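Local coordinates for protein phosphotriesterase, putative (Deinococcus radiodurans, PDB 4J35) that probably hydrolyses lactones with the help of two divalent metal ions and has been engineered towards organophosphate hydrolysis, at residues A[200-206]-A[222-228]. The protein carries 7 engineered substitutions. Coordinates in Å, arbitrary orientation, origin at the centre of the assembly. Numbering follows the deposited sequence.
Sequences IMIGHMD and VSIAFDR. With CO (cobalt (II) ion), chain B.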
ATOM      1  N   ILE A 200       7.551   5.712   7.716  1.00 32.48           N
ATOM      2  CA  ILE A 200       7.653   5.625   6.266  1.00 32.63           C
ATOM      3  C   ILE A 200       7.804   4.141   5.897  1.00 30.83           C
ATOM      4  O   ILE A 200       8.630   3.427   6.480  1.00 30.36           O
ATOM      5  CB  ILE A 200       8.886   6.385   5.763  1.00 42.15           C
ATOM      6  CG1 ILE A 200       8.640   7.900   5.894  1.00 39.69           C
ATOM      7  CG2 ILE A 200       9.206   5.992   4.338  1.00 36.40           C
ATOM      8  CD1 ILE A 200       9.864   8.742   5.625  1.00 30.19           C
ATOM      9  N   MET A 201       6.988   3.679   4.956  1.00 33.37           N
ATOM     10  CA  MET A 201       7.102   2.313   4.474  1.00 31.41           C
ATOM     11  C   MET A 201       7.383   2.389   2.986  1.00 29.22           C
ATOM     12  O   MET A 201       6.522   2.821   2.191  1.00 32.22           O
ATOM     13  CB  MET A 201       5.796   1.508   4.715  1.00 36.70           C
ATOM     14  CG  MET A 201       5.996   0.062   4.486  1.00 35.00           C
ATOM     15  SD  MET A 201       4.463  -0.897   4.823  1.00 32.08           S
ATOM     16  CE  MET A 201       3.594  -0.536   3.308  1.00 37.98           C
ATOM     17  N   ILE A 202       8.570   1.966   2.577  1.00 32.03           N
ATOM     18  CA  ILE A 202       8.887   2.040   1.162  1.00 28.72           C
ATOM     19  C   ILE A 202       8.359   0.770   0.564  1.00 28.31           C
ATOM     20  O   ILE A 202       8.736  -0.321   0.999  1.00 31.36           O
ATOM     21  CB  ILE A 202      10.373   2.068   0.881  1.00 35.23           C
ATOM     22  CG1 ILE A 202      11.015   3.286   1.585  1.00 35.04           C
ATOM     23  CG2 ILE A 202      10.640   2.079  -0.622  1.00 28.99           C
ATOM     24  CD1 ILE A 202      10.423   4.679   1.132  1.00 35.98           C
ATOM     25  N   GLY A 203       7.492   0.916  -0.418  1.00 29.16           N
ATOM     26  CA  GLY A 203       6.785  -0.241  -0.941  1.00 31.23           C
ATOM     27  C   GLY A 203       7.373  -0.958  -2.131  1.00 32.64           C
ATOM     28  O   GLY A 203       8.292  -0.492  -2.790  1.00 35.12           O
ATOM     29  N   HIS A 204       6.782  -2.121  -2.407  1.00 33.58           N
ATOM     30  CA  HIS A 204       7.149  -2.984  -3.519  1.00 29.25           C
ATOM     31  C   HIS A 204       8.641  -3.315  -3.566  1.00 32.53           C
ATOM     32  O   HIS A 204       9.218  -3.511  -4.650  1.00 35.34           O
ATOM     33  CB  HIS A 204       6.656  -2.383  -4.863  1.00 33.55           C
ATOM     34  CG  HIS A 204       5.204  -2.000  -4.889  1.00 32.41           C
ATOM     35  ND1 HIS A 204       4.248  -2.592  -4.089  1.00 32.84           N
ATOM     36  CD2 HIS A 204       4.545  -1.081  -5.632  1.00 30.25           C
ATOM     37  CE1 HIS A 204       3.061  -2.060  -4.354  1.00 28.29           C
ATOM     38  NE2 HIS A 204       3.217  -1.132  -5.278  1.00 30.75           N
ATOM     39  N   MET A 205       9.251  -3.428  -2.392  1.00 34.44           N
ATOM     40  CA  MET A 205      10.676  -3.711  -2.298  1.00 34.08           C
ATOM     41  C   MET A 205      11.000  -5.139  -2.597  1.00 42.77           C
ATOM     42  O   MET A 205      12.153  -5.481  -2.792  1.00 44.34           O
ATOM     43  CB  MET A 205      11.223  -3.274  -0.935  1.00 37.69           C
ATOM     44  CG  MET A 205      11.243  -1.782  -0.797  1.00 36.27           C
ATOM     45  SD  MET A 205      12.629  -1.020  -1.737  1.00 38.67           S
ATOM     46  CE  MET A 205      14.004  -1.848  -0.956  1.00 36.90           C
ATOM     47  N   ASP A 206       9.971  -5.987  -2.678  1.00 31.73           N
ATOM     48  CA  ASP A 206      10.185  -7.345  -3.101  1.00 37.38           C
ATOM     49  C   ASP A 206      10.433  -7.434  -4.594  1.00 41.83           C
ATOM     50  O   ASP A 206      10.807  -8.479  -5.109  1.00 45.11           O
ATOM     51  CB  ASP A 206       8.993  -8.213  -2.697  1.00 36.95           C
ATOM     52  CG  ASP A 206       7.655  -7.609  -3.053  1.00 42.08           C
ATOM     53  OD1 ASP A 206       7.528  -6.380  -3.187  1.00 35.04           O
ATOM     54  OD2 ASP A 206       6.682  -8.389  -3.201  1.00 37.43           O
ATOM     55  N   VAL A 222      14.027   3.821   7.532  1.00 35.79           N
ATOM     56  CA  VAL A 222      12.667   3.544   7.106  1.00 33.45           C
ATOM     57  C   VAL A 222      12.394   2.056   7.187  1.00 30.02           C
ATOM     58  O   VAL A 222      13.293   1.228   7.337  1.00 32.00           O
ATOM     59  CB  VAL A 222      12.348   4.051   5.654  1.00 29.77           C
ATOM     60  CG1 VAL A 222      12.508   5.606   5.556  1.00 33.20           C
ATOM     61  CG2 VAL A 222      13.227   3.330   4.595  1.00 34.12           C
ATOM     62  N   SER A 223      11.118   1.717   7.066  1.00 34.58           N
ATOM     63  CA  SER A 223      10.763   0.326   6.865  1.00 38.05           C
ATOM     64  C   SER A 223      10.518  -0.001   5.380  1.00 30.77           C
ATOM     65  O   SER A 223      10.359   0.886   4.535  1.00 29.79           O
ATOM     66  CB  SER A 223       9.523   0.045   7.681  1.00 29.38           C
ATOM     67  OG  SER A 223       9.778   0.226   9.055  1.00 41.85           O
ATOM     68  N   ILE A 224      10.469  -1.303   5.049  1.00 32.77           N
ATOM     69  CA  ILE A 224      10.308  -1.672   3.672  1.00 30.29           C
ATOM     70  C   ILE A 224       9.317  -2.799   3.650  1.00 29.20           C
ATOM     71  O   ILE A 224       9.292  -3.574   4.599  1.00 32.54           O
ATOM     72  CB  ILE A 224      11.634  -2.099   3.030  1.00 30.32           C
ATOM     73  CG1 ILE A 224      12.269  -3.256   3.740  1.00 31.93           C
ATOM     74  CG2 ILE A 224      12.619  -0.911   3.085  1.00 34.52           C
ATOM     75  CD1 ILE A 224      13.425  -3.906   2.926  1.00 32.26           C
ATOM     76  N   ALA A 225       8.531  -2.826   2.588  1.00 30.08           N
ATOM     77  CA  ALA A 225       7.486  -3.871   2.465  1.00 28.45           C
ATOM     78  C   ALA A 225       7.753  -4.735   1.268  1.00 29.06           C
ATOM     79  O   ALA A 225       7.951  -4.246   0.156  1.00 33.05           O
ATOM     80  CB  ALA A 225       6.174  -3.226   2.309  1.00 29.01           C
ATOM     81  N   PHE A 226       7.663  -6.041   1.507  1.00 35.13           N
ATOM     82  CA  PHE A 226       7.577  -7.049   0.483  1.00 33.36           C
ATOM     83  C   PHE A 226       6.069  -7.200   0.342  1.00 31.07           C
ATOM     84  O   PHE A 226       5.450  -7.995   1.067  1.00 32.80           O
ATOM     85  CB  PHE A 226       8.234  -8.341   1.003  1.00 37.13           C
ATOM     86  CG  PHE A 226       9.753  -8.288   1.030  1.00 36.37           C
ATOM     87  CD1 PHE A 226      10.429  -7.373   1.811  1.00 38.20           C
ATOM     88  CD2 PHE A 226      10.487  -9.176   0.263  1.00 39.20           C
ATOM     89  CE1 PHE A 226      11.799  -7.357   1.821  1.00 36.38           C
ATOM     90  CE2 PHE A 226      11.834  -9.159   0.258  1.00 42.74           C
ATOM     91  CZ  PHE A 226      12.511  -8.236   1.034  1.00 39.52           C
ATOM     92  N   ASP A 227       5.458  -6.375  -0.513  1.00 31.29           N
ATOM     93  CA  ASP A 227       4.020  -6.248  -0.463  1.00 35.47           C
ATOM     94  C   ASP A 227       3.277  -6.673  -1.731  1.00 32.76           C
ATOM     95  O   ASP A 227       2.109  -6.332  -1.885  1.00 30.90           O
ATOM     96  CB  ASP A 227       3.621  -4.843  -0.058  1.00 31.62           C
ATOM     97  CG  ASP A 227       4.245  -3.777  -0.951  1.00 41.92           C
ATOM     98  OD1 ASP A 227       4.734  -4.124  -2.037  1.00 36.05           O
ATOM     99  OD2 ASP A 227       4.286  -2.600  -0.543  1.00 33.32           O
ATOM    100  N   ARG A 228       3.943  -7.408  -2.618  1.00 33.66           N
ATOM    101  CA  ARG A 228       3.241  -8.017  -3.766  1.00 31.13           C
ATOM    102  C   ARG A 228       3.419  -9.545  -3.735  1.00 37.10           C
ATOM    103  O   ARG A 228       3.530 -10.208  -4.778  1.00 36.68           O
ATOM    104  CB  ARG A 228       3.744  -7.423  -5.081  1.00 37.68           C
ATOM    105  CG  ARG A 228       3.936  -5.901  -4.993  1.00 38.65           C
ATOM    106  CD  ARG A 228       4.263  -5.276  -6.311  1.00 37.82           C
ATOM    107  NE  ARG A 228       3.067  -5.049  -7.104  1.00 42.45           N
ATOM    108  CZ  ARG A 228       3.071  -4.535  -8.326  1.00 70.50           C
ATOM    109  NH1 ARG A 228       4.215  -4.142  -8.885  1.00 65.20           N
ATOM    110  NH2 ARG A 228       1.923  -4.395  -8.982  1.00 64.02           N
TER
HETATM  111 CO    CO B 401       1.891  -0.019  -6.287  1.00 31.63          CO
HETATM  112  O   HOH W   1       9.210   2.971   9.107  1.00 39.08           O
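In a TIM-barrel enzyme, parallel strands build the wall while the loops at their C-terminal ends carry the chemistry, and following 222-228 from end to end illustrates both roles. Val-222 points toward 200-206 and packs its CG1 on Ile-200 CG2 (3.5 Å) and its CG2 on Ile-202 CG1 (3.7 Å), on the side covered by helices 183-192 and 211-218. With Ser-223 the parallel pairing begins: its N donates to Ile-200 O (3.1 Å), and its O accepts from Ile-202 N (2.9 Å). A water joins Ile-200 O to Ser-223 OG, which also bonds Arg-320. Ile-224, bridged to Ile-202, sets its CB 3.9 Å from Met-205 CG. Ala-225 N then bonds Ile-202 O (3.0 Å), Ala-225 CB lies 3.8 Å from Met-201 SD, and Ala-225 O accepts from Met-205 N (3.0 Å), holding the turn after strand 200-202 against the neighbouring strand. Phe-226, packed against helix 240-251, meets Asp-206 CB through CD2 (3.5 Å). Beyond it, Asp-227 OD1 accepts a hydrogen bond from His-204 ND1 (2.6 Å), while OD2 takes His-204 N (3.2 Å); one carboxylate thus fixes backbone and imidazole together, leaving His-204 NE2 to bind cobalt at 2.0 Å. Finally, Arg-228 N bonds Asp-206 OD2 (3.0 Å), an oxygen also salt-bridged to Arg-243. The Arg-228 guanidinium stacks on the His-204 ring, centres 4.5 Å apart, and salt-bridges the metal ligand Asp-264. Loops ending two neighbouring strands of a beta-alpha-beta unit, linked through helix 211-218, thereby position a histidine of the binuclear metal centre characteristic of the phosphotriesterase family.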